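Local structure of VgrG protein (Vibrio cholerae, 4DTH) at residues S197-Q202 / A274-P279. The protein probably cross-links host G-actin through its actin cross-linking domain, which binds ATP together with magnesium ions. Numbering follows the deposited sequence.
Sequences SAPWYQ and AWEILP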
loop_
_atom_site.group_PDB
_atom_site.type_symbol
_atom_site.label_atom_id
_atom_site.label_comp_id
_atom_site.label_asym_id
_atom_site.label_seq_id
_atom_site.Cartn_x
_atom_site.Cartn_y
_atom_site.Cartn_z
ATOM N N SER A 197 16.506 4.199 -5.505
ATOM C CA SER A 197 16.675 3.658 -6.855
ATOM C C SER A 197 15.387 3.767 -7.685
ATOM O O SER A 197 15.421 3.464 -8.882
ATOM C CB SER A 197 17.196 2.223 -6.814
ATOM O OG SER A 197 16.161 1.305 -6.498
ATOM N N ALA A 198 14.258 4.223 -7.074
ATOM C CA ALA A 198 12.988 4.408 -7.795
ATOM C C ALA A 198 13.267 5.293 -9.024
ATOM O O ALA A 198 14.009 6.274 -8.898
ATOM C CB ALA A 198 11.952 5.066 -6.897
ATOM N N PRO A 199 12.783 4.907 -10.227
ATOM C CA PRO A 199 13.116 5.691 -11.440
ATOM C C PRO A 199 12.703 7.156 -11.382
ATOM O O PRO A 199 13.390 8.012 -11.943
ATOM C CB PRO A 199 12.385 4.952 -12.564
ATOM C CG PRO A 199 12.102 3.603 -12.032
ATOM C CD PRO A 199 11.937 3.742 -10.551
ATOM N N TRP A 200 11.596 7.445 -10.674
ATOM C CA TRP A 200 11.086 8.807 -10.528
ATOM C C TRP A 200 11.932 9.682 -9.617
ATOM O O TRP A 200 11.825 10.902 -9.700
ATOM C CB TRP A 200 9.622 8.797 -10.065
ATOM C CG TRP A 200 9.370 8.032 -8.797
ATOM C CD1 TRP A 200 8.901 6.756 -8.691
ATOM C CD2 TRP A 200 9.556 8.507 -7.455
ATOM N NE1 TRP A 200 8.788 6.401 -7.367
ATOM C CE2 TRP A 200 9.192 7.453 -6.585
ATOM C CE3 TRP A 200 9.998 9.722 -6.899
ATOM C CZ2 TRP A 200 9.266 7.574 -5.190
ATOM C CZ3 TRP A 200 10.073 9.838 -5.519
ATOM C CH2 TRP A 200 9.715 8.774 -4.680
ATOM N N TYR A 201 12.724 9.077 -8.709
ATOM C CA TYR A 201 13.545 9.863 -7.790
ATOM C C TYR A 201 14.784 10.410 -8.476
ATOM O O TYR A 201 15.597 9.639 -8.993
ATOM C CB TYR A 201 13.913 9.081 -6.520
ATOM C CG TYR A 201 14.737 9.896 -5.545
ATOM C CD1 TYR A 201 14.200 11.014 -4.908
ATOM C CD2 TYR A 201 16.059 9.562 -5.272
ATOM C CE1 TYR A 201 14.957 11.769 -4.012
ATOM C CE2 TYR A 201 16.819 10.299 -4.365
ATOM C CZ TYR A 201 16.265 11.403 -3.740
ATOM O OH TYR A 201 17.027 12.143 -2.873
ATOM N N GLN A 202 14.929 11.740 -8.466
ATOM C CA GLN A 202 16.050 12.420 -9.117
ATOM C C GLN A 202 17.040 12.943 -8.098
ATOM O O GLN A 202 16.919 14.071 -7.611
ATOM C CB GLN A 202 15.542 13.522 -10.057
ATOM C CG GLN A 202 14.534 12.998 -11.073
ATOM C CD GLN A 202 14.195 14.038 -12.105
ATOM O OE1 GLN A 202 15.078 14.619 -12.736
ATOM N NE2 GLN A 202 12.910 14.261 -12.329
ATOM N N ALA A 274 2.993 2.469 -12.997
ATOM C CA ALA A 274 3.983 3.346 -13.618
ATOM C C ALA A 274 4.952 3.973 -12.605
ATOM O O ALA A 274 6.083 4.268 -12.974
ATOM C CB ALA A 274 3.304 4.417 -14.446
ATOM N N TRP A 275 4.535 4.153 -11.328
ATOM C CA TRP A 275 5.430 4.662 -10.285
ATOM C C TRP A 275 6.505 3.609 -9.946
ATOM O O TRP A 275 7.625 3.986 -9.594
ATOM C CB TRP A 275 4.656 4.992 -8.996
ATOM C CG TRP A 275 3.901 6.284 -9.053
ATOM C CD1 TRP A 275 2.604 6.457 -9.433
ATOM C CD2 TRP A 275 4.384 7.576 -8.661
ATOM N NE1 TRP A 275 2.242 7.776 -9.292
ATOM C CE2 TRP A 275 3.329 8.495 -8.865
ATOM C CE3 TRP A 275 5.627 8.061 -8.212
ATOM C CZ2 TRP A 275 3.472 9.868 -8.632
ATOM C CZ3 TRP A 275 5.761 9.420 -7.953
ATOM C CH2 TRP A 275 4.694 10.308 -8.162
ATOM N N GLU A 276 6.137 2.297 -10.010
ATOM C CA GLU A 276 6.948 1.100 -9.665
ATOM C C GLU A 276 7.093 0.995 -8.142
ATOM O O GLU A 276 6.674 0.005 -7.541
ATOM C CB GLU A 276 8.316 1.078 -10.370
ATOM C CG GLU A 276 8.204 0.998 -11.888
ATOM C CD GLU A 276 9.526 0.934 -12.626
ATOM O OE1 GLU A 276 9.554 1.348 -13.806
ATOM O OE2 GLU A 276 10.533 0.485 -12.031
ATOM N N ILE A 277 7.681 2.025 -7.532
ATOM C CA ILE A 277 7.799 2.207 -6.093
ATOM C C ILE A 277 6.844 3.379 -5.844
ATOM O O ILE A 277 7.151 4.536 -6.159
ATOM C CB ILE A 277 9.258 2.466 -5.631
ATOM C CG1 ILE A 277 10.145 1.242 -5.967
ATOM C CG2 ILE A 277 9.292 2.775 -4.128
ATOM C CD1 ILE A 277 11.676 1.431 -5.809
ATOM N N LEU A 278 5.656 3.051 -5.353
ATOM C CA LEU A 278 4.578 4.016 -5.177
ATOM C C LEU A 278 4.582 4.727 -3.819
ATOM O O LEU A 278 4.373 4.073 -2.799
ATOM C CB LEU A 278 3.224 3.298 -5.397
ATOM C CG LEU A 278 1.939 4.109 -5.198
ATOM C CD1 LEU A 278 1.768 5.161 -6.289
ATOM C CD2 LEU A 278 0.717 3.183 -5.147
ATOM N N PRO A 279 4.755 6.070 -3.781
ATOM C CA PRO A 279 4.637 6.782 -2.495
ATOM C C PRO A 279 3.242 6.556 -1.889
ATOM O O PRO A 279 2.234 6.621 -2.608
ATOM C CB PRO A 279 4.838 8.247 -2.890
ATOM C CG PRO A 279 5.654 8.177 -4.178
ATOM C CD PRO A 279 5.023 7.009 -4.888
#
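Trp200 reaches from the loop 197-202 to the bend between helix 269-275 and strand 277-279, where its NE1 donates a hydrogen bond to Ile277 O (2.8 Å). The bond is moderately bent, with an N-H...O angle of 149°; the acceptor is tilted out of the indole plane, while the donor lies in the carbonyl plane. Trp275 O sits in plane at the same indole edge, 3.2 Å from Trp200 CD1. One face of Trp200 receives the edge of Trp275 in a T-shaped stack, planes at 76°, with Trp275 CE3 3.6 Å from Trp200 CD1. Against the opposite face, toward its rim, lie Ala198 CB and Tyr201 CB of its own loop. Pro279 CG approaches the benzo end at Trp200 CZ2 (3.8 Å), and Pro279 CD lies over one face of Trp275, toward the rim. The same Ala198 CB meets Ile277 CD1 at 3.8 Å; at the exposed margin, Pro199 CG touches Glu276 OE2. A type I turn from Ala198 to Tyr201, closed by Tyr201 N to Ala198 O, presents Trp200, whose CG stands between backbone N and carbonyl carbon (chi1 55°). Glu276 leaves the helix with positive phi, and strand 277-279 then pairs antiparallel with strand 343-352 through a backbone hydrogen bond between Leu278 and Glu351, itself a magnesium ligand. Lys237 of helix 221-245 touches both tryptophans. The contact thus joins the loop between helices 190-196 and 204-212 to strand 277-279, the Pro279 side chain standing behind the nucleotide site, about 10 Å from ATP, and one directional indole bond satisfies a buried strand carbonyl within otherwise largely apolar packing.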